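Local coordinates for protein ribose-5-phosphate isomerase RpiB (Thermotoga maritima, PDB 1O1X) that probably interconverts ribose 5-phosphate and ribulose 5-phosphate, as a member of the LacAB/RpiB family of sugar-phosphate isomerases, and assembles as a tetramer, at residues Met103-Arg108 with Leu136-Asp141; Asn114-Pro119 with Phe129-Thr134. One frame throughout, in Å; residues are numbered along the deposited sequence.

Interaction 1 (Met103-Arg108 with Leu136-Asp141); sequences MARLAR and LSTPFD
Thr138, just past the end of helix 125-137, lies against Arg105 and Arg108 of helix 101-109 and with Arg108 carries the contact. With OG1 beside the backbone N (chi1 -60°), Thr138 CG2 stands anti to that N; it comes 3.6 Å from Arg105 O and also packs on Arg108 CB, while Thr138 CB lies 3.7 Å from Arg108 CB. The side chains of Thr138 and Arg108 slide past each other in opposite directions, and Thr138 OG1 hydrogen-bonds back to Thr134 O in helix 125-137. The carbonyl of Thr138 faces the arginine: Arg108 bends at chi2 and chi3 (-71° and -49°), which brings NE near Thr138 O, and that oxygen lies at the guanidinium edge, near its plane. Two weak hydrogen bonds form there, Arg108 NE to Thr138 O at 3.1 Å and Arg108 NH2 to Thr138 O at 3.0 Å, neither of them straight. NH1 bonds to Ala113 O and Asn112 OD1, so one guanidinium joins the loop after helix 125-137 to the turn between helix 101-109 and strand 115-117. An alanine in place of Arg108 would probably leave Thr138 O without these two donors and the Ala113 carbonyl without its NH1 partner. Pro139, its CB directed away from the helix, leads on to Phe140, whose CA makes a CH...O contact of 3.4 Å with Arg108 O. That oxygen also lies at the edge of the Phe140 ring, which packs on helix 145-152. The arrangement fastens the loop leaving helix 125-137 to the neighbouring helix 101-109 of a Rossmann-like alpha/beta fold, an arginine side chain bonding to a main-chain carbonyl.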
# COMPACT_ATOMS: atom_id res chain seq x y z
N MSE A 103 6.29 3.40 7.57
CA MSE A 103 7.12 2.24 7.73
C MSE A 103 8.59 2.60 7.98
O MSE A 103 9.25 1.98 8.82
CB MSE A 103 6.96 1.29 6.54
CG MSE A 103 5.61 0.65 6.49
SE MSE A 103 5.49 -0.71 5.04
CE MSE A 103 6.54 -2.14 5.85
N ALA A 104 9.09 3.61 7.26
CA ALA A 104 10.44 4.10 7.44
C ALA A 104 10.57 4.72 8.82
O ALA A 104 11.61 4.56 9.46
CB ALA A 104 10.82 5.13 6.37
N ARG A 105 9.55 5.46 9.26
CA ARG A 105 9.57 6.03 10.60
C ARG A 105 9.77 4.91 11.65
O ARG A 105 10.63 5.00 12.50
CB ARG A 105 8.29 6.84 10.87
CG ARG A 105 8.12 7.31 12.33
CD ARG A 105 6.86 8.10 12.54
NE ARG A 105 5.64 7.31 12.31
CZ ARG A 105 5.06 6.45 13.18
NH1 ARG A 105 5.61 6.21 14.37
NH2 ARG A 105 3.92 5.82 12.85
N LEU A 106 8.95 3.86 11.59
CA LEU A 106 9.05 2.78 12.54
C LEU A 106 10.33 1.96 12.37
O LEU A 106 10.91 1.53 13.34
CB LEU A 106 7.77 1.91 12.50
CG LEU A 106 6.51 2.57 13.09
CD1 LEU A 106 5.30 1.75 12.85
CD2 LEU A 106 6.67 2.84 14.55
N ALA A 107 10.79 1.77 11.14
CA ALA A 107 12.04 1.08 10.89
C ALA A 107 13.18 1.74 11.69
O ALA A 107 14.03 1.05 12.24
CB ALA A 107 12.37 1.06 9.39
N ARG A 108 13.17 3.07 11.74
CA ARG A 108 14.16 3.83 12.48
C ARG A 108 13.91 3.87 13.98
O ARG A 108 14.80 3.55 14.77
CB ARG A 108 14.20 5.25 11.92
CG ARG A 108 14.77 5.31 10.46
CD ARG A 108 16.28 5.03 10.31
NE ARG A 108 16.98 5.86 11.27
CZ ARG A 108 17.79 5.48 12.24
NH1 ARG A 108 18.19 4.23 12.37
NH2 ARG A 108 18.18 6.39 13.10
N LEU A 136 15.85 9.18 6.90
CA LEU A 136 17.05 9.90 7.25
C LEU A 136 16.84 10.89 8.37
O LEU A 136 17.80 11.40 8.94
CB LEU A 136 17.60 10.62 6.01
CG LEU A 136 18.08 9.73 4.88
CD1 LEU A 136 18.76 10.58 3.77
CD2 LEU A 136 19.01 8.71 5.37
N SER A 137 15.61 11.19 8.72
CA SER A 137 15.40 12.21 9.71
C SER A 137 14.80 11.69 11.00
O SER A 137 14.51 12.46 11.90
CB SER A 137 14.60 13.37 9.09
OG SER A 137 13.32 12.90 8.80
N THR A 138 14.62 10.38 11.14
CA THR A 138 14.00 9.80 12.34
C THR A 138 15.06 9.16 13.24
O THR A 138 15.81 8.27 12.80
CB THR A 138 12.99 8.73 11.94
OG1 THR A 138 11.96 9.31 11.12
CG2 THR A 138 12.24 8.13 13.17
N PRO A 139 15.09 9.55 14.51
CA PRO A 139 16.00 8.92 15.46
C PRO A 139 15.48 7.57 15.98
O PRO A 139 14.28 7.26 15.93
CB PRO A 139 16.07 9.95 16.58
CG PRO A 139 14.74 10.67 16.56
CD PRO A 139 14.26 10.61 15.13
N PHE A 140 16.41 6.75 16.45
CA PHE A 140 16.08 5.54 17.18
C PHE A 140 15.59 5.87 18.58
O PHE A 140 16.16 6.74 19.27
CB PHE A 140 17.31 4.61 17.18
CG PHE A 140 17.13 3.31 17.95
CD1 PHE A 140 16.01 2.51 17.76
CD2 PHE A 140 18.14 2.88 18.82
CE1 PHE A 140 15.89 1.31 18.43
CE2 PHE A 140 18.04 1.70 19.48
CZ PHE A 140 16.91 0.91 19.31
N ASP A 141 14.49 5.22 19.00
CA ASP A 141 13.91 5.46 20.31
C ASP A 141 14.67 4.76 21.44
O ASP A 141 14.54 5.15 22.58
CB ASP A 141 12.47 4.98 20.40
CG ASP A 141 11.49 5.84 19.63
OD1 ASP A 141 11.85 6.99 19.25
OD2 ASP A 141 10.32 5.43 19.43

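Interaction 2 (Asn114-Pro119 with Phe129-Thr134)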
# COMPACT_ATOMS: atom_id res chain seq x y z
N ASN A 114 19.44 0.48 9.49
CA ASN A 114 20.57 1.16 8.88
C ASN A 114 20.61 1.04 7.36
O ASN A 114 21.38 1.70 6.70
CB ASN A 114 21.89 0.78 9.56
CG ASN A 114 22.14 -0.72 9.63
OD1 ASN A 114 21.54 -1.50 8.90
ND2 ASN A 114 23.10 -1.12 10.47
N ILE A 115 19.69 0.26 6.80
CA ILE A 115 19.47 0.19 5.37
C ILE A 115 18.00 0.28 5.06
O ILE A 115 17.18 -0.43 5.64
CB ILE A 115 20.07 -1.10 4.70
CG1 ILE A 115 21.59 -1.16 4.87
CG2 ILE A 115 19.71 -1.15 3.23
CD1 ILE A 115 22.26 -2.31 4.15
N LEU A 116 17.67 1.19 4.16
CA LEU A 116 16.33 1.36 3.62
C LEU A 116 16.24 0.57 2.31
O LEU A 116 17.06 0.73 1.43
CB LEU A 116 16.03 2.83 3.36
CG LEU A 116 14.80 3.17 2.51
CD1 LEU A 116 13.57 2.70 3.24
CD2 LEU A 116 14.73 4.64 2.21
N VAL A 117 15.23 -0.27 2.19
CA VAL A 117 15.01 -0.99 0.97
C VAL A 117 13.73 -0.48 0.31
O VAL A 117 12.66 -0.40 0.97
CB VAL A 117 14.92 -2.54 1.23
CG1 VAL A 117 14.62 -3.29 -0.07
CG2 VAL A 117 16.17 -3.07 1.91
N LEU A 118 13.82 -0.20 -0.97
CA LEU A 118 12.73 0.32 -1.75
C LEU A 118 12.42 -0.56 -2.95
O LEU A 118 13.32 -1.08 -3.60
CB LEU A 118 13.06 1.72 -2.28
CG LEU A 118 13.36 2.79 -1.26
CD1 LEU A 118 13.95 4.02 -1.94
CD2 LEU A 118 12.10 3.15 -0.51
N PRO A 119 11.15 -0.71 -3.26
CA PRO A 119 10.71 -1.43 -4.45
C PRO A 119 10.64 -0.56 -5.73
O PRO A 119 9.64 0.17 -5.96
CB PRO A 119 9.34 -1.89 -4.08
CG PRO A 119 8.83 -0.85 -3.20
CD PRO A 119 10.01 -0.25 -2.47
N PHE A 129 10.87 9.48 -2.34
CA PHE A 129 11.54 10.63 -1.74
C PHE A 129 11.03 10.92 -0.31
O PHE A 129 11.83 11.20 0.59
CB PHE A 129 11.40 11.92 -2.59
CG PHE A 129 11.97 11.83 -4.01
CD1 PHE A 129 12.87 10.83 -4.41
CD2 PHE A 129 11.57 12.78 -4.95
CE1 PHE A 129 13.33 10.77 -5.71
CE2 PHE A 129 12.05 12.73 -6.26
CZ PHE A 129 12.91 11.75 -6.64
N TRP A 130 9.70 10.85 -0.10
CA TRP A 130 9.14 11.01 1.22
C TRP A 130 9.60 9.93 2.18
O TRP A 130 9.85 10.21 3.37
CB TRP A 130 7.60 11.00 1.24
CG TRP A 130 6.94 12.00 0.38
CD1 TRP A 130 7.46 13.15 -0.11
CD2 TRP A 130 5.59 11.91 -0.11
NE1 TRP A 130 6.52 13.76 -0.93
CE2 TRP A 130 5.38 13.00 -0.95
CE3 TRP A 130 4.58 10.97 0.03
CZ2 TRP A 130 4.17 13.21 -1.62
CZ3 TRP A 130 3.37 11.18 -0.61
CH2 TRP A 130 3.18 12.28 -1.44
N ILE A 131 9.70 8.69 1.68
CA ILE A 131 10.16 7.57 2.51
C ILE A 131 11.61 7.80 2.91
O ILE A 131 11.98 7.64 4.09
CB ILE A 131 9.97 6.21 1.78
CG1 ILE A 131 8.48 5.91 1.56
CG2 ILE A 131 10.61 5.05 2.54
CD1 ILE A 131 8.23 4.78 0.57
N VAL A 132 12.43 8.21 1.96
CA VAL A 132 13.85 8.51 2.19
C VAL A 132 14.01 9.63 3.23
O VAL A 132 14.81 9.50 4.15
CB VAL A 132 14.58 8.87 0.87
CG1 VAL A 132 15.96 9.49 1.14
CG2 VAL A 132 14.71 7.65 -0.03
N ASP A 133 13.26 10.73 3.08
CA ASP A 133 13.33 11.87 3.99
C ASP A 133 12.97 11.43 5.43
O ASP A 133 13.63 11.82 6.39
CB ASP A 133 12.34 12.95 3.62
CG ASP A 133 12.73 13.76 2.39
OD1 ASP A 133 13.86 13.65 1.87
OD2 ASP A 133 11.90 14.55 1.90
N THR A 134 11.94 10.61 5.55
CA THR A 134 11.53 10.08 6.86
C THR A 134 12.62 9.18 7.49
O THR A 134 12.96 9.30 8.67
CB THR A 134 10.24 9.29 6.69
OG1 THR A 134 9.24 10.18 6.19
CG2 THR A 134 9.71 8.78 8.02
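Leu116 of strand 115-117 and Leu118 just beyond it face Ile131 and Val132 of helix 125-137, the strand-to-helix packing of a Rossmann-like alpha/beta sandwich. All four residues are buried, and the contact is made by methyl groups without a hydrogen bond across it. The two leucines use different conformations. In Leu116, CG is anti to the backbone N (chi1 167°), and the two methyls divide between the helix residues: CD1 meets Ile131 CG2 at 3.8 Å, and CD2 meets Val132 CG2 at the same separation. This side chain crosses both Ile131 and Val132 at about a right angle. In Leu118, CG instead lies beside the backbone N, anti to the carbonyl carbon (chi1 -60°). Its CD2 approaches Ile131 CG2 at 3.9 Å as the two side chains slide past each other in opposite directions; CD1 is somewhat farther, 4.2 Å from Val132 CG2, and there the side chains cross at about a right angle. Each helix residue therefore offers a single methyl, CG2, to both leucines. In Ile131 that methyl is anti to the backbone N, whereas in Val132 it lies beside the N, anti to the carbonyl carbon (CG1 at chi1 167°). Cys98 touches both Leu116 and Ile131, and Ala104 of helix 101-109 touches Ile131. On the helix itself, Thr134 OG1 donates to Trp130 O at 2.9 Å, while Thr134 N reaches the same oxygen at 3.0 Å from the opposite face of the carbonyl plane.

How the interactions relate
Both interactions draw on helix 125-137: interaction 2 packs its middle on strand 115-117, and interaction 1 ties the loop after its end to helix 101-109. Their centres are 10 Å apart, and they meet where Ala104 CB touches Ile131 O and Arg105 N touches Thr134 CG2, both at 3.6 Å. Along the chain, 114-119 with 129-134 is nested inside the loop closed by 103-108 with 136-141. The probable active site lies near both: the side chains of Arg105 and His110, the probable proton donor, are about 6 Å apart, as are those of Phe140 and Asn111, probably substrate-binding; the Leu118 side chain is about 7 Å from Gly80, likewise probably substrate-binding.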